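PDB 3EO4: uncharacterized protein MJ1062 from Methanocaldococcus jannaschii, which is of unknown function but carries in this piece a GNAT-type acetyltransferase domain, and so probably transfers acyl groups. Local coordinates for residues I67-V81 with I93-I107. Residues are numbered along the deposited sequence; the frame is centred on the assembly and turned at random.
Sequences ILLRENNTIRKVGSV and IGILIGEFFLWGKHI
Arg76 and Glu99 meet side-on where the beta hairpin 74-84/92-97 of this GNAT-type domain gives way to the loop that leads into helix 107-121. Arg76 NE donates to Glu99 OE1 at 2.6 Å, and Arg76 NH2 to Glu99 OE2 at 3.0 Å, both on the syn side of the carboxylate. The guanidinium and carboxylate planes lie 21° apart, so the pair is close to flat without being coplanar. The Arg76 chain runs extended from CG to NE, and its far nitrogen, NH1, makes a weak bridge to Glu71 OE2 at 3.3 Å; the two-nitrogen grip on Glu99, helped by this, probably limits how far the guanidinium can turn. Leu69 CD2 sits over one face, and Trp49 of the second subunit adds a cation-pi contact, which places this ion pair at the dimer interface. A leucine in place of Arg76 would probably leave both Glu99 and Glu71 without their cationic mate and set the Glu99 carboxylate free to turn.

Beside the bridge, Val78 CG1 packs on Leu102 CD1 at 3.7 Å, the two side chains crossing at about a right angle. Further along, Ile67 reaches across from the neighbouring strand: with CG1 anti to its carbonyl carbon (chi1 -54°), Ile67 CD1 touches both Ile95 CD1 and Ile97 CD1, meeting each side chain at about a right angle, while CG2 faces Ile107 at the start of the helix.

The backbone sets this register. Ser80 and Leu96 form an antiparallel hydrogen-bonded pair, and Gly79 lies against Ile97; Gly79 CA is 3.2 Å from Leu96 O, where a side-chain CB would clash. Beyond the Gly79-Ile97 pair, Val78 O accepts a hydrogen bond from Gly98 N at 2.8 Å, and Trp103 NE1 then closes back on Ile97 O at 2.7 Å, approaching from above the carbonyl plane.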
loop_
_atom_site.group_PDB
_atom_site.type_symbol
_atom_site.label_atom_id
_atom_site.label_comp_id
_atom_site.label_asym_id
_atom_site.label_seq_id
_atom_site.Cartn_x
_atom_site.Cartn_y
_atom_site.Cartn_z
ATOM N N ILE A 67 11.581 -2.347 5.475
ATOM C CA ILE A 67 11.634 -3.346 6.541
ATOM C C ILE A 67 11.095 -4.678 6.008
ATOM O O ILE A 67 9.975 -4.750 5.525
ATOM C CB ILE A 67 10.778 -2.907 7.741
ATOM C CG1 ILE A 67 11.186 -1.495 8.213
ATOM C CG2 ILE A 67 10.832 -3.967 8.845
ATOM C CD1 ILE A 67 10.189 -0.848 9.168
ATOM N N LEU A 68 11.905 -5.719 6.096
ATOM C CA LEU A 68 11.525 -7.018 5.618
ATOM C C LEU A 68 11.257 -7.916 6.803
ATOM O O LEU A 68 12.015 -7.912 7.754
ATOM C CB LEU A 68 12.673 -7.592 4.818
ATOM C CG LEU A 68 12.840 -7.308 3.318
ATOM C CD1 LEU A 68 12.164 -6.060 2.802
ATOM C CD2 LEU A 68 14.326 -7.381 2.912
ATOM N N LEU A 69 10.176 -8.681 6.758
ATOM C CA LEU A 69 9.888 -9.632 7.811
ATOM C C LEU A 69 10.071 -11.019 7.213
ATOM O O LEU A 69 9.485 -11.333 6.182
ATOM C CB LEU A 69 8.471 -9.447 8.389
ATOM C CG LEU A 69 7.969 -10.582 9.306
ATOM C CD1 LEU A 69 8.760 -10.713 10.621
ATOM C CD2 LEU A 69 6.503 -10.472 9.614
ATOM N N ARG A 70 10.904 -11.824 7.867
ATOM C CA ARG A 70 11.131 -13.190 7.466
ATOM C C ARG A 70 10.305 -14.059 8.391
ATOM O O ARG A 70 10.439 -14.007 9.617
ATOM C CB ARG A 70 12.611 -13.582 7.572
ATOM C CG ARG A 70 12.885 -14.994 7.081
ATOM C CD ARG A 70 14.320 -15.420 7.330
ATOM N NE ARG A 70 15.281 -14.498 6.711
ATOM C CZ ARG A 70 15.813 -14.665 5.498
ATOM N NH1 ARG A 70 15.475 -15.714 4.749
ATOM N NH2 ARG A 70 16.684 -13.774 5.027
ATOM N N GLU A 71 9.442 -14.852 7.791
ATOM C CA GLU A 71 8.510 -15.658 8.533
ATOM C C GLU A 71 8.272 -16.905 7.723
ATOM O O GLU A 71 8.083 -16.819 6.514
ATOM C CB GLU A 71 7.247 -14.853 8.655
ATOM C CG GLU A 71 6.118 -15.516 9.323
ATOM C CD GLU A 71 5.110 -14.459 9.681
ATOM O OE1 GLU A 71 5.449 -13.591 10.532
ATOM O OE2 GLU A 71 4.015 -14.474 9.072
ATOM N N ASN A 72 8.296 -18.057 8.393
ATOM C CA ASN A 72 8.320 -19.371 7.715
ATOM C C ASN A 72 9.452 -19.374 6.706
ATOM O O ASN A 72 9.365 -19.979 5.638
ATOM C CB ASN A 72 6.979 -19.666 7.048
ATOM C CG ASN A 72 5.858 -19.763 8.049
ATOM O OD1 ASN A 72 5.813 -20.714 8.832
ATOM N ND2 ASN A 72 4.960 -18.783 8.052
ATOM N N ASN A 73 10.514 -18.662 7.071
ATOM C CA ASN A 73 11.725 -18.551 6.269
ATOM C C ASN A 73 11.493 -17.859 4.935
ATOM O O ASN A 73 12.324 -17.934 4.049
ATOM C CB ASN A 73 12.400 -19.919 6.050
ATOM C CG ASN A 73 13.888 -19.787 5.790
ATOM O OD1 ASN A 73 14.474 -20.584 5.077
ATOM N ND2 ASN A 73 14.507 -18.764 6.374
ATOM N N THR A 74 10.361 -17.188 4.793
ATOM C CA THR A 74 10.077 -16.460 3.585
ATOM C C THR A 74 9.931 -14.981 3.909
ATOM O O THR A 74 9.274 -14.620 4.892
ATOM C CB THR A 74 8.844 -17.028 2.902
ATOM O OG1 THR A 74 9.256 -18.139 2.090
ATOM C CG2 THR A 74 8.168 -15.976 2.027
ATOM N N ILE A 75 10.552 -14.120 3.101
ATOM C CA ILE A 75 10.579 -12.702 3.442
ATOM C C ILE A 75 9.501 -11.880 2.704
ATOM O O ILE A 75 9.181 -12.179 1.560
ATOM C CB ILE A 75 12.011 -12.072 3.285
ATOM C CG1 ILE A 75 12.135 -11.247 2.008
ATOM C CG2 ILE A 75 13.142 -13.113 3.325
ATOM C CD1 ILE A 75 11.894 -9.834 2.292
ATOM N N ARG A 76 8.974 -10.841 3.359
ATOM C CA ARG A 76 8.006 -9.924 2.761
ATOM C C ARG A 76 8.236 -8.490 3.250
ATOM O O ARG A 76 8.841 -8.292 4.301
ATOM C CB ARG A 76 6.571 -10.385 3.064
ATOM C CG ARG A 76 5.973 -9.882 4.403
ATOM C CD ARG A 76 4.557 -10.439 4.567
ATOM N NE ARG A 76 3.906 -10.090 5.828
ATOM C CZ ARG A 76 3.834 -10.929 6.864
ATOM N NH1 ARG A 76 4.390 -12.130 6.785
ATOM N NH2 ARG A 76 3.193 -10.583 7.973
ATOM N N LYS A 77 7.751 -7.502 2.487
ATOM C CA LYS A 77 7.870 -6.061 2.828
ATOM C C LYS A 77 6.747 -5.576 3.729
ATOM O O LYS A 77 5.569 -5.683 3.370
ATOM C CB LYS A 77 7.838 -5.221 1.556
ATOM C CG LYS A 77 9.160 -5.132 0.810
ATOM C CD LYS A 77 9.250 -5.975 -0.428
ATOM C CE LYS A 77 8.130 -5.704 -1.443
ATOM N NZ LYS A 77 8.176 -4.303 -1.871
ATOM N N VAL A 78 7.088 -4.998 4.881
ATOM C CA VAL A 78 6.063 -4.723 5.880
ATOM C C VAL A 78 6.050 -3.290 6.351
ATOM O O VAL A 78 5.106 -2.898 7.026
ATOM C CB VAL A 78 6.157 -5.651 7.143
ATOM C CG1 VAL A 78 5.980 -7.140 6.786
ATOM C CG2 VAL A 78 7.467 -5.421 7.892
ATOM N N GLY A 79 7.109 -2.529 6.056
ATOM C CA GLY A 79 7.153 -1.126 6.463
ATOM C C GLY A 79 8.366 -0.408 5.925
ATOM O O GLY A 79 9.091 -0.932 5.059
ATOM N N SER A 80 8.602 0.796 6.447
ATOM C CA SER A 80 9.772 1.549 6.085
ATOM C C SER A 80 10.345 2.274 7.291
ATOM O O SER A 80 9.591 2.767 8.145
ATOM C CB SER A 80 9.432 2.553 5.007
ATOM O OG SER A 80 10.625 3.228 4.605
ATOM N N VAL A 81 11.675 2.356 7.341
ATOM C CA VAL A 81 12.379 3.098 8.398
ATOM C C VAL A 81 13.412 3.983 7.714
ATOM O O VAL A 81 13.949 3.610 6.659
ATOM C CB VAL A 81 12.995 2.144 9.475
ATOM C CG1 VAL A 81 14.138 1.309 8.906
ATOM C CG2 VAL A 81 13.404 2.914 10.759
ATOM N N ILE A 93 14.826 10.234 13.030
ATOM C CA ILE A 93 14.415 8.870 12.638
ATOM C C ILE A 93 12.915 8.852 12.387
ATOM O O ILE A 93 12.142 9.323 13.225
ATOM C CB ILE A 93 14.686 7.818 13.768
ATOM C CG1 ILE A 93 16.070 7.977 14.385
ATOM C CG2 ILE A 93 14.383 6.359 13.307
ATOM C CD1 ILE A 93 17.127 7.733 13.454
ATOM N N GLY A 94 12.516 8.268 11.256
ATOM C CA GLY A 94 11.102 8.027 10.941
ATOM C C GLY A 94 10.819 6.538 10.767
ATOM O O GLY A 94 11.689 5.774 10.305
ATOM N N ILE A 95 9.618 6.109 11.144
ATOM C CA ILE A 95 9.272 4.689 11.033
ATOM C C ILE A 95 7.791 4.562 10.673
ATOM O O ILE A 95 6.967 5.352 11.131
ATOM C CB ILE A 95 9.624 3.888 12.367
ATOM C CG1 ILE A 95 9.140 2.435 12.347
ATOM C CG2 ILE A 95 8.997 4.558 13.608
ATOM C CD1 ILE A 95 10.226 1.441 11.978
ATOM N N LEU A 96 7.459 3.539 9.894
ATOM C CA LEU A 96 6.098 3.275 9.484
ATOM C C LEU A 96 6.009 1.774 9.261
ATOM O O LEU A 96 6.812 1.237 8.529
ATOM C CB LEU A 96 5.866 4.016 8.175
ATOM C CG LEU A 96 4.668 3.898 7.251
ATOM C CD1 LEU A 96 4.926 4.883 6.085
ATOM C CD2 LEU A 96 4.463 2.519 6.677
ATOM N N ILE A 97 5.092 1.097 9.946
ATOM C CA ILE A 97 4.779 -0.288 9.651
ATOM C C ILE A 97 3.470 -0.246 8.857
ATOM O O ILE A 97 2.447 0.216 9.370
ATOM C CB ILE A 97 4.660 -1.167 10.947
ATOM C CG1 ILE A 97 5.971 -1.134 11.759
ATOM C CG2 ILE A 97 4.182 -2.613 10.630
ATOM C CD1 ILE A 97 7.173 -1.815 11.044
ATOM N N GLY A 98 3.536 -0.711 7.598
ATOM C CA GLY A 98 2.396 -0.746 6.699
ATOM C C GLY A 98 1.317 -1.791 6.969
ATOM O O GLY A 98 0.153 -1.497 6.765
ATOM N N GLU A 99 1.669 -2.999 7.419
ATOM C CA GLU A 99 0.642 -4.001 7.748
ATOM C C GLU A 99 0.132 -3.710 9.120
ATOM O O GLU A 99 0.937 -3.628 10.043
ATOM C CB GLU A 99 1.184 -5.439 7.789
ATOM C CG GLU A 99 1.919 -5.859 6.585
ATOM C CD GLU A 99 2.136 -7.371 6.483
ATOM O OE1 GLU A 99 2.836 -7.754 5.533
ATOM O OE2 GLU A 99 1.625 -8.168 7.311
ATOM N N PHE A 100 -1.194 -3.654 9.275
ATOM C CA PHE A 100 -1.843 -3.166 10.505
ATOM C C PHE A 100 -1.911 -4.129 11.671
ATOM O O PHE A 100 -1.922 -3.698 12.826
ATOM C CB PHE A 100 -3.260 -2.686 10.207
ATOM C CG PHE A 100 -3.300 -1.541 9.273
ATOM C CD1 PHE A 100 -3.472 -0.250 9.760
ATOM C CD2 PHE A 100 -3.127 -1.741 7.896
ATOM C CE1 PHE A 100 -3.503 0.833 8.885
ATOM C CE2 PHE A 100 -3.167 -0.678 7.019
ATOM C CZ PHE A 100 -3.341 0.622 7.507
ATOM N N PHE A 101 -2.003 -5.415 11.381
ATOM C CA PHE A 101 -2.144 -6.414 12.441
ATOM C C PHE A 101 -0.781 -6.970 12.873
ATOM O O PHE A 101 -0.699 -8.042 13.464
ATOM C CB PHE A 101 -3.125 -7.511 12.018
ATOM C CG PHE A 101 -4.557 -7.046 11.974
ATOM C CD1 PHE A 101 -5.331 -7.003 13.148
ATOM C CD2 PHE A 101 -5.142 -6.639 10.776
ATOM C CE1 PHE A 101 -6.678 -6.573 13.122
ATOM C CE2 PHE A 101 -6.487 -6.205 10.741
ATOM C CZ PHE A 101 -7.255 -6.177 11.916
ATOM N N LEU A 102 0.263 -6.215 12.549
ATOM C CA LEU A 102 1.630 -6.437 13.010
ATOM C C LEU A 102 1.989 -5.453 14.117
ATOM O O LEU A 102 2.839 -5.748 14.959
ATOM C CB LEU A 102 2.632 -6.204 11.870
ATOM C CG LEU A 102 2.719 -7.257 10.768
ATOM C CD1 LEU A 102 3.907 -6.950 9.830
ATOM C CD2 LEU A 102 2.840 -8.628 11.348
ATOM N N TRP A 103 1.367 -4.270 14.074
ATOM C CA TRP A 103 1.499 -3.265 15.120
ATOM C C TRP A 103 1.409 -3.910 16.491
ATOM O O TRP A 103 0.626 -4.832 16.700
ATOM C CB TRP A 103 0.435 -2.159 14.973
ATOM C CG TRP A 103 0.573 -1.298 13.716
ATOM C CD1 TRP A 103 1.367 -1.539 12.643
ATOM C CD2 TRP A 103 -0.173 -0.099 13.402
ATOM N NE1 TRP A 103 1.215 -0.536 11.699
ATOM C CE2 TRP A 103 0.270 0.353 12.139
ATOM C CE3 TRP A 103 -1.142 0.656 14.092
ATOM C CZ2 TRP A 103 -0.232 1.520 11.534
ATOM C CZ3 TRP A 103 -1.642 1.818 13.486
ATOM C CH2 TRP A 103 -1.191 2.232 12.215
ATOM N N GLY A 104 2.248 -3.436 17.405
ATOM C CA GLY A 104 2.315 -3.975 18.759
ATOM C C GLY A 104 3.076 -5.292 18.863
ATOM O O GLY A 104 2.890 -6.018 19.828
ATOM N N LYS A 105 3.942 -5.600 17.893
ATOM C CA LYS A 105 4.768 -6.837 17.944
ATOM C C LYS A 105 6.286 -6.618 17.869
ATOM O O LYS A 105 7.046 -7.561 17.576
ATOM C CB LYS A 105 4.311 -7.847 16.893
ATOM C CG LYS A 105 2.988 -8.487 17.263
ATOM C CD LYS A 105 2.333 -9.150 16.066
ATOM C CE LYS A 105 1.144 -9.983 16.525
ATOM N NZ LYS A 105 0.227 -10.269 15.394
ATOM N N HIS A 106 6.702 -5.378 18.154
ATOM C CA HIS A 106 8.108 -4.990 18.297
ATOM C C HIS A 106 8.874 -4.848 16.990
ATOM O O HIS A 106 10.079 -4.611 17.002
ATOM C CB HIS A 106 8.865 -5.961 19.210
ATOM C CG HIS A 106 8.421 -5.932 20.636
ATOM N ND1 HIS A 106 7.094 -5.942 21.004
ATOM C CD2 HIS A 106 9.132 -5.939 21.789
ATOM C CE1 HIS A 106 7.002 -5.946 22.322
ATOM N NE2 HIS A 106 8.225 -5.941 22.823
ATOM N N ILE A 107 8.188 -4.988 15.863
ATOM C CA ILE A 107 8.866 -4.846 14.577
ATOM C C ILE A 107 9.443 -3.458 14.405
ATOM O O ILE A 107 10.591 -3.304 13.950
ATOM C CB ILE A 107 7.940 -5.209 13.421
ATOM C CG1 ILE A 107 7.791 -6.737 13.390
ATOM C CG2 ILE A 107 8.522 -4.726 12.101
ATOM C CD1 ILE A 107 6.402 -7.232 13.204
#